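PDB 1RYB: chloroplastic group IIB intron splicing facilitator CRS2, chloroplastic from Zea mays, which is required for splicing of group IIB introns in chloroplasts, in complexes with CAF1 or CAF2, and lacks the peptidyl-tRNA hydrolase activity of its family. Local coordinates for residues 15-27 and 92-106. Residues are numbered along the deposited sequence; the frame is centred on the assembly and turned at random.
Sequences YTPWLIAGLGNPG and AAYYQVPLRHILLIY
His101 lies flat against the indole of Trp18. The imidazole and the five-membered ring form a face-to-face stack, with centroids 3.7 Å apart and planes 12° from parallel. From CB outward, the His101 side chain first sets CB over the face of the five-membered ring, a CH-pi contact. CG lies 3.5 Å from Trp18 CE2. On one branch, CD2 comes to 3.3 Å from Trp18 CE2 and also meets CZ2. On the other, ND1 gives a hydrogen bond to Pro17 O at 3.0 Å. Trp18 NE1 faces the centre of the imidazole, and CE1 and NE2, at the tip, reach past it. The bond from ND1 is bent, 141° at the hydrogen, and ND1 stands above the carbonyl plane. The acceptor is close to the imidazole plane, and bond and stack together probably limit rotation of the ring.

Beyond this pair, strands 18-22 and 102-106 run parallel at the middle of the mixed sheet of the peptidyl-tRNA hydrolase fold. Backbone bonds alternate from Leu19 N to His101 O through to Leu23 N to Ile105 O. Strand 70-77 pairs with the other edge of 18-22.

Leu19, Ala21, Ile102 and Leu104 share one face of the sheet; Leu19, Ala21 and Leu104 touch helix 84-94. Leu19 swings CG away from its own backbone N (chi1 -176°), and its extended chain carries CD1 to 3.8 Å from Ala92 N. Its CB rests on Val97 CG1. On the other face, Ile20 CG2 meets Ile105 CD1 at 4.0 Å, side by side, and helix 37-48 packs on both residues. Past the strand, Leu23 CD2 touches Leu104 CD1 at 3.6 Å, while Leu23 CD1 packs on Tyr106 CB. The Tyr106 hydroxyl is hydrogen-bonded to Ser147. The Tyr106 side chain lies near that of Asp107, which corresponds to the residue that in active relatives probably readies the catalytic histidine, here His35, to accept a proton.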
ATOM      1  N   TYR A  15       2.591   6.610 -22.202  1.00 72.32           N
ATOM      2  CA  TYR A  15       1.599   5.937 -21.378  1.00 62.68           C
ATOM      3  C   TYR A  15       2.119   4.629 -20.620  1.00 74.81           C
ATOM      4  O   TYR A  15       1.557   3.542 -20.649  1.00 42.08           O
ATOM      5  CB  TYR A  15       0.262   5.787 -22.140  1.00 59.46           C
ATOM      6  N   THR A  16       3.197   4.762 -19.874  1.00 19.36           N
ATOM      7  CA  THR A  16       3.697   3.681 -19.082  1.00 23.27           C
ATOM      8  C   THR A  16       2.790   3.489 -17.842  1.00 26.52           C
ATOM      9  O   THR A  16       2.460   4.454 -17.143  1.00 22.68           O
ATOM     10  CB  THR A  16       5.145   4.004 -18.702  1.00 20.35           C
ATOM     11  OG1 THR A  16       5.853   4.329 -19.896  1.00 29.24           O
ATOM     12  CG2 THR A  16       5.782   2.797 -18.049  1.00 36.44           C
ATOM     13  N   PRO A  17       2.312   2.254 -17.608  1.00 25.19           N
ATOM     14  CA  PRO A  17       1.359   2.045 -16.480  1.00 23.97           C
ATOM     15  C   PRO A  17       2.002   2.087 -15.127  1.00 22.79           C
ATOM     16  O   PRO A  17       3.228   2.048 -15.002  1.00 19.43           O
ATOM     17  CB  PRO A  17       0.722   0.665 -16.663  1.00 16.30           C
ATOM     18  CG  PRO A  17       1.604  -0.067 -17.671  1.00 32.13           C
ATOM     19  CD  PRO A  17       2.566   0.973 -18.303  1.00 30.80           C
ATOM     20  N   TRP A  18       1.129   2.189 -14.119  1.00 13.01           N
ATOM     21  CA  TRP A  18       1.500   2.085 -12.705  1.00 12.74           C
ATOM     22  C   TRP A  18       0.844   0.870 -12.096  1.00  9.10           C
ATOM     23  O   TRP A  18      -0.240   0.444 -12.507  1.00  9.80           O
ATOM     24  CB  TRP A  18       1.048   3.292 -11.848  1.00 11.09           C
ATOM     25  CG  TRP A  18       1.909   4.513 -12.061  1.00 11.67           C
ATOM     26  CD1 TRP A  18       2.008   5.253 -13.244  1.00 11.58           C
ATOM     27  CD2 TRP A  18       2.741   5.168 -11.088  1.00 10.14           C
ATOM     28  NE1 TRP A  18       2.867   6.295 -13.054  1.00 14.22           N
ATOM     29  CE2 TRP A  18       3.357   6.260 -11.745  1.00 13.49           C
ATOM     30  CE3 TRP A  18       3.080   4.900  -9.754  1.00 12.24           C
ATOM     31  CZ2 TRP A  18       4.161   7.159 -11.037  1.00 19.64           C
ATOM     32  CZ3 TRP A  18       4.006   5.759  -9.102  1.00 13.09           C
ATOM     33  CH2 TRP A  18       4.523   6.846  -9.743  1.00 11.66           C
ATOM     34  N   LEU A  19       1.508   0.344 -11.072  1.00 12.01           N
ATOM     35  CA  LEU A  19       0.927  -0.747 -10.324  1.00 11.48           C
ATOM     36  C   LEU A  19       0.852  -0.219  -8.922  1.00 15.77           C
ATOM     37  O   LEU A  19       1.866   0.088  -8.356  1.00 13.09           O
ATOM     38  CB  LEU A  19       1.805  -2.007 -10.455  1.00 10.89           C
ATOM     39  CG  LEU A  19       1.258  -3.291  -9.786  1.00  9.38           C
ATOM     40  CD1 LEU A  19       2.297  -4.399 -10.127  1.00 12.46           C
ATOM     41  CD2 LEU A  19       1.324  -3.103  -8.254  1.00 12.57           C
ATOM     42  N   ILE A  20      -0.359  -0.059  -8.390  1.00  7.28           N
ATOM     43  CA  ILE A  20      -0.565   0.497  -7.102  1.00  5.16           C
ATOM     44  C   ILE A  20      -0.971  -0.621  -6.190  1.00  9.79           C
ATOM     45  O   ILE A  20      -2.132  -1.162  -6.282  1.00 11.32           O
ATOM     46  CB  ILE A  20      -1.667   1.617  -7.200  1.00  8.85           C
ATOM     47  CG1 ILE A  20      -1.183   2.795  -8.137  1.00  8.53           C
ATOM     48  CG2 ILE A  20      -1.975   2.158  -5.772  1.00 11.67           C
ATOM     49  CD1 ILE A  20      -2.279   3.728  -8.498  1.00 18.68           C
ATOM     50  N   ALA A  21      -0.056  -0.985  -5.275  1.00  8.95           N
ATOM     51  CA  ALA A  21      -0.337  -2.169  -4.425  1.00  7.32           C
ATOM     52  C   ALA A  21      -0.432  -1.821  -2.962  1.00 16.65           C
ATOM     53  O   ALA A  21       0.410  -1.137  -2.464  1.00 12.26           O
ATOM     54  CB  ALA A  21       0.802  -3.217  -4.631  1.00 11.27           C
ATOM     55  N   GLY A  22      -1.504  -2.271  -2.311  1.00 10.29           N
ATOM     56  CA  GLY A  22      -1.699  -2.040  -0.879  1.00  6.06           C
ATOM     57  C   GLY A  22      -1.500  -3.412  -0.197  1.00 10.59           C
ATOM     58  O   GLY A  22      -2.022  -4.457  -0.701  1.00 12.37           O
ATOM     59  N   LEU A  23      -0.651  -3.428   0.879  1.00 10.98           N
ATOM     60  CA  LEU A  23      -0.300  -4.628   1.627  1.00 10.58           C
ATOM     61  C   LEU A  23      -1.319  -4.978   2.712  1.00 13.42           C
ATOM     62  O   LEU A  23      -1.937  -4.096   3.359  1.00 11.60           O
ATOM     63  CB  LEU A  23       1.087  -4.488   2.227  1.00  7.74           C
ATOM     64  CG  LEU A  23       2.106  -4.197   1.122  1.00 10.06           C
ATOM     65  CD1 LEU A  23       3.494  -4.346   1.699  1.00 11.98           C
ATOM     66  CD2 LEU A  23       1.959  -5.244  -0.018  1.00 12.09           C
ATOM     67  N   GLY A  24      -1.422  -6.243   2.979  1.00  9.33           N
ATOM     68  CA  GLY A  24      -2.376  -6.757   4.025  1.00  7.10           C
ATOM     69  C   GLY A  24      -2.397  -8.257   4.019  1.00  8.83           C
ATOM     70  O   GLY A  24      -1.691  -8.908   3.190  1.00 11.76           O
ATOM     71  N   ASN A  25      -3.249  -8.811   4.885  1.00 10.34           N
ATOM     72  CA  ASN A  25      -3.522 -10.260   4.933  1.00 10.19           C
ATOM     73  C   ASN A  25      -4.898 -10.524   4.436  1.00  7.88           C
ATOM     74  O   ASN A  25      -5.809  -9.702   4.614  1.00 13.95           O
ATOM     75  CB  ASN A  25      -3.437 -10.758   6.371  1.00 11.18           C
ATOM     76  CG  ASN A  25      -2.000 -10.833   6.787  1.00 13.23           C
ATOM     77  OD1 ASN A  25      -1.232 -11.523   6.130  1.00 13.08           O
ATOM     78  ND2 ASN A  25      -1.627 -10.150   7.902  1.00 14.82           N
ATOM     79  N   PRO A  26      -5.117 -11.690   3.898  1.00  9.57           N
ATOM     80  CA  PRO A  26      -6.406 -11.983   3.270  1.00 10.82           C
ATOM     81  C   PRO A  26      -7.417 -12.539   4.200  1.00 11.45           C
ATOM     82  O   PRO A  26      -7.075 -13.276   5.090  1.00 15.87           O
ATOM     83  CB  PRO A  26      -6.074 -13.141   2.330  1.00 14.43           C
ATOM     84  CG  PRO A  26      -4.960 -13.851   3.064  1.00 22.36           C
ATOM     85  CD  PRO A  26      -4.122 -12.715   3.663  1.00 10.64           C
ATOM     86  N   GLY A  27      -8.660 -12.184   3.973  1.00  9.40           N
ATOM     87  CA  GLY A  27      -9.664 -12.829   4.736  1.00 14.71           C
ATOM     88  C   GLY A  27     -10.361 -11.937   5.736  1.00 23.88           C
ATOM     89  O   GLY A  27      -9.851 -10.902   6.155  1.00 15.40           O
ATOM     90  N   ALA A  92       4.092  -7.098 -12.058  1.00  9.37           N
ATOM     91  CA  ALA A  92       4.844  -6.026 -12.681  1.00 11.49           C
ATOM     92  C   ALA A  92       5.429  -6.514 -14.018  1.00 10.71           C
ATOM     93  O   ALA A  92       5.582  -5.761 -15.004  1.00 14.69           O
ATOM     94  CB  ALA A  92       6.008  -5.604 -11.757  1.00 16.65           C
ATOM     95  N   ALA A  93       5.798  -7.809 -14.015  1.00 18.74           N
ATOM     96  CA  ALA A  93       6.398  -8.428 -15.210  1.00 17.94           C
ATOM     97  C   ALA A  93       5.344  -8.578 -16.280  1.00 13.47           C
ATOM     98  O   ALA A  93       5.487  -8.073 -17.371  1.00 14.35           O
ATOM     99  CB  ALA A  93       7.174  -9.767 -14.900  1.00 17.19           C
ATOM    100  N   TYR A  94       4.206  -9.127 -15.886  1.00 14.28           N
ATOM    101  CA  TYR A  94       3.109  -9.308 -16.814  1.00 20.46           C
ATOM    102  C   TYR A  94       2.685  -8.046 -17.488  1.00 19.68           C
ATOM    103  O   TYR A  94       2.454  -8.015 -18.697  1.00 17.49           O
ATOM    104  CB  TYR A  94       1.904 -10.002 -16.117  1.00 27.22           C
ATOM    105  CG  TYR A  94       0.743 -10.437 -17.017  1.00 15.71           C
ATOM    106  CD1 TYR A  94       0.562 -11.767 -17.383  1.00 14.63           C
ATOM    107  CD2 TYR A  94      -0.167  -9.488 -17.483  1.00 19.61           C
ATOM    108  CE1 TYR A  94      -0.493 -12.129 -18.219  1.00 14.18           C
ATOM    109  CE2 TYR A  94      -1.255  -9.850 -18.262  1.00 16.31           C
ATOM    110  CZ  TYR A  94      -1.392 -11.182 -18.662  1.00 20.28           C
ATOM    111  OH  TYR A  94      -2.464 -11.548 -19.446  1.00 27.00           O
ATOM    112  N   TYR A  95       2.479  -7.011 -16.686  1.00 12.30           N
ATOM    113  CA  TYR A  95       1.936  -5.763 -17.205  1.00 12.84           C
ATOM    114  C   TYR A  95       3.018  -4.747 -17.655  1.00 20.53           C
ATOM    115  O   TYR A  95       2.677  -3.571 -17.932  1.00 19.50           O
ATOM    116  CB  TYR A  95       1.027  -5.180 -16.115  1.00 12.17           C
ATOM    117  CG  TYR A  95      -0.253  -5.988 -15.982  1.00 13.67           C
ATOM    118  CD1 TYR A  95      -0.504  -6.854 -14.912  1.00 14.89           C
ATOM    119  CD2 TYR A  95      -1.213  -5.892 -16.988  1.00 14.53           C
ATOM    120  CE1 TYR A  95      -1.690  -7.590 -14.846  1.00 16.42           C
ATOM    121  CE2 TYR A  95      -2.422  -6.591 -16.926  1.00 13.63           C
ATOM    122  CZ  TYR A  95      -2.631  -7.477 -15.881  1.00 19.59           C
ATOM    123  OH  TYR A  95      -3.803  -8.194 -15.912  1.00 14.53           O
ATOM    124  N   GLN A  96       4.341  -5.171 -17.619  1.00 12.21           N
ATOM    125  CA  GLN A  96       5.438  -4.278 -18.033  1.00 14.52           C
ATOM    126  C   GLN A  96       5.469  -2.981 -17.231  1.00 22.57           C
ATOM    127  O   GLN A  96       5.630  -1.872 -17.777  1.00 21.36           O
ATOM    128  CB  GLN A  96       5.385  -3.970 -19.574  1.00 12.03           C
ATOM    129  CG  GLN A  96       5.410  -5.271 -20.409  1.00 20.31           C
ATOM    130  CD  GLN A  96       5.204  -4.939 -21.900  1.00 47.45           C
ATOM    131  OE1 GLN A  96       6.071  -4.344 -22.532  1.00 49.74           O
ATOM    132  NE2 GLN A  96       4.016  -5.223 -22.457  1.00 26.21           N
ATOM    133  N   VAL A  97       5.298  -3.097 -15.921  1.00 17.60           N
ATOM    134  CA  VAL A  97       5.353  -1.911 -15.111  1.00 15.83           C
ATOM    135  C   VAL A  97       6.779  -1.687 -14.658  1.00 11.84           C
ATOM    136  O   VAL A  97       7.330  -2.579 -14.021  1.00 20.40           O
ATOM    137  CB  VAL A  97       4.506  -2.159 -13.846  1.00 10.45           C
ATOM    138  CG1 VAL A  97       4.498  -0.819 -12.999  1.00 12.23           C
ATOM    139  CG2 VAL A  97       3.113  -2.565 -14.243  1.00 13.18           C
ATOM    140  N   PRO A  98       7.378  -0.558 -14.958  1.00 15.09           N
ATOM    141  CA  PRO A  98       8.743  -0.300 -14.476  1.00 19.78           C
ATOM    142  C   PRO A  98       8.800  -0.098 -12.969  1.00 18.05           C
ATOM    143  O   PRO A  98       7.824   0.429 -12.314  1.00 15.24           O
ATOM    144  CB  PRO A  98       9.163   1.020 -15.109  1.00 21.40           C
ATOM    145  CG  PRO A  98       7.874   1.700 -15.523  1.00 23.34           C
ATOM    146  CD  PRO A  98       6.839   0.598 -15.670  1.00 13.43           C
ATOM    147  N   LEU A  99       9.972  -0.406 -12.420  1.00 16.44           N
ATOM    148  CA  LEU A  99      10.235  -0.224 -10.989  1.00 12.57           C
ATOM    149  C   LEU A  99       9.676   1.087 -10.424  1.00 13.24           C
ATOM    150  O   LEU A  99       9.037   1.127  -9.424  1.00 18.71           O
ATOM    151  CB  LEU A  99      11.736  -0.260 -10.723  1.00 18.20           C
ATOM    152  CG  LEU A  99      12.056  -0.319  -9.239  1.00 19.56           C
ATOM    153  CD1 LEU A  99      11.617  -1.628  -8.699  1.00 21.36           C
ATOM    154  CD2 LEU A  99      13.567  -0.227  -9.029  1.00 29.24           C
ATOM    155  N   ARG A 100       9.974   2.149 -11.092  1.00 14.92           N
ATOM    156  CA  ARG A 100       9.634   3.474 -10.640  1.00 21.42           C
ATOM    157  C   ARG A 100       8.170   3.729 -10.565  1.00 13.01           C
ATOM    158  O   ARG A 100       7.799   4.753  -9.963  1.00 14.34           O
ATOM    159  CB  ARG A 100      10.290   4.558 -11.509  1.00 17.86           C
ATOM    160  CG  ARG A 100       9.767   4.560 -12.953  1.00 32.98           C
ATOM    161  CD  ARG A 100      10.477   5.580 -13.877  1.00 77.30           C
ATOM    162  NE  ARG A 100      10.008   5.573 -15.276  1.00 51.85           N
ATOM    163  CZ  ARG A 100      10.304   4.592 -16.160  1.00 41.82           C
ATOM    164  NH1 ARG A 100       9.871   4.582 -17.451  1.00 37.87           N
ATOM    165  NH2 ARG A 100      11.033   3.580 -15.715  1.00 92.60           N
ATOM    166  N   HIS A 101       7.373   2.810 -11.159  1.00 12.69           N
ATOM    167  CA  HIS A 101       5.909   2.956 -11.174  1.00 12.34           C
ATOM    168  C   HIS A 101       5.208   1.883 -10.362  1.00 12.63           C
ATOM    169  O   HIS A 101       3.994   1.666 -10.498  1.00 15.04           O
ATOM    170  CB  HIS A 101       5.371   2.923 -12.614  1.00  9.31           C
ATOM    171  CG  HIS A 101       5.646   4.166 -13.351  1.00 15.07           C
ATOM    172  ND1 HIS A 101       5.231   4.317 -14.653  1.00 15.51           N
ATOM    173  CD2 HIS A 101       6.308   5.329 -12.960  1.00 12.97           C
ATOM    174  CE1 HIS A 101       5.645   5.561 -15.045  1.00 18.95           C
ATOM    175  NE2 HIS A 101       6.303   6.174 -14.024  1.00 15.15           N
ATOM    176  N   ILE A 102       5.992   1.190  -9.545  1.00  9.42           N
ATOM    177  CA  ILE A 102       5.434   0.194  -8.657  1.00  6.55           C
ATOM    178  C   ILE A 102       5.285   0.875  -7.328  1.00 15.20           C
ATOM    179  O   ILE A 102       6.287   1.075  -6.614  1.00 13.58           O
ATOM    180  CB  ILE A 102       6.375  -0.996  -8.485  1.00  8.09           C
ATOM    181  CG1 ILE A 102       6.632  -1.674  -9.868  1.00 10.40           C
ATOM    182  CG2 ILE A 102       5.742  -1.993  -7.501  1.00 10.08           C
ATOM    183  CD1 ILE A 102       7.641  -2.796  -9.785  1.00 12.71           C
ATOM    184  N   LEU A 103       4.010   1.272  -6.987  1.00  9.95           N
ATOM    185  CA  LEU A 103       3.768   2.018  -5.762  1.00  7.60           C
ATOM    186  C   LEU A 103       3.305   1.081  -4.689  1.00 11.82           C
ATOM    187  O   LEU A 103       2.239   0.467  -4.816  1.00 12.32           O
ATOM    188  CB  LEU A 103       2.729   3.131  -6.012  1.00  8.04           C
ATOM    189  CG  LEU A 103       2.204   3.903  -4.812  1.00  8.86           C
ATOM    190  CD1 LEU A 103       3.354   4.688  -4.147  1.00 15.50           C
ATOM    191  CD2 LEU A 103       1.216   4.935  -5.375  1.00  8.75           C
ATOM    192  N   LEU A 104       4.079   1.068  -3.563  1.00  9.32           N
ATOM    193  CA  LEU A 104       3.665   0.259  -2.424  1.00 10.60           C
ATOM    194  C   LEU A 104       3.037   1.118  -1.363  1.00 10.18           C
ATOM    195  O   LEU A 104       3.590   2.132  -0.976  1.00 11.39           O
ATOM    196  CB  LEU A 104       4.821  -0.558  -1.738  1.00 15.11           C
ATOM    197  CG  LEU A 104       5.003  -1.938  -2.301  1.00  9.05           C
ATOM    198  CD1 LEU A 104       3.922  -2.885  -1.827  1.00 10.85           C
ATOM    199  CD2 LEU A 104       5.119  -1.906  -3.843  1.00 10.83           C
ATOM    200  N   ILE A 105       1.898   0.655  -0.825  1.00  8.75           N
ATOM    201  CA  ILE A 105       1.155   1.349   0.235  1.00  9.30           C
ATOM    202  C   ILE A 105       1.046   0.428   1.454  1.00  8.74           C
ATOM    203  O   ILE A 105       0.523  -0.683   1.320  1.00  8.33           O
ATOM    204  CB  ILE A 105      -0.231   1.816  -0.300  1.00  9.36           C
ATOM    205  CG1 ILE A 105      -0.017   2.587  -1.604  1.00  5.09           C
ATOM    206  CG2 ILE A 105      -0.931   2.708   0.772  1.00 11.54           C
ATOM    207  CD1 ILE A 105      -1.316   3.313  -2.020  1.00 12.51           C
ATOM    208  N   TYR A 106       1.457   0.891   2.646  1.00  9.18           N
ATOM    209  CA  TYR A 106       1.481  -0.062   3.790  1.00  5.42           C
ATOM    210  C   TYR A 106       1.544   0.659   5.126  1.00  7.25           C
ATOM    211  O   TYR A 106       1.700   1.866   5.157  1.00  9.69           O
ATOM    212  CB  TYR A 106       2.756  -0.973   3.630  1.00  8.46           C
ATOM    213  CG  TYR A 106       4.041  -0.106   3.771  1.00 14.09           C
ATOM    214  CD1 TYR A 106       4.652   0.071   5.013  1.00 13.64           C
ATOM    215  CD2 TYR A 106       4.551   0.662   2.729  1.00 20.14           C
ATOM    216  CE1 TYR A 106       5.794   0.857   5.142  1.00 17.72           C
ATOM    217  CE2 TYR A 106       5.589   1.599   2.876  1.00 18.54           C
ATOM    218  CZ  TYR A 106       6.265   1.638   4.092  1.00 21.09           C
ATOM    219  OH  TYR A 106       7.331   2.518   4.310  1.00 31.85           O
TER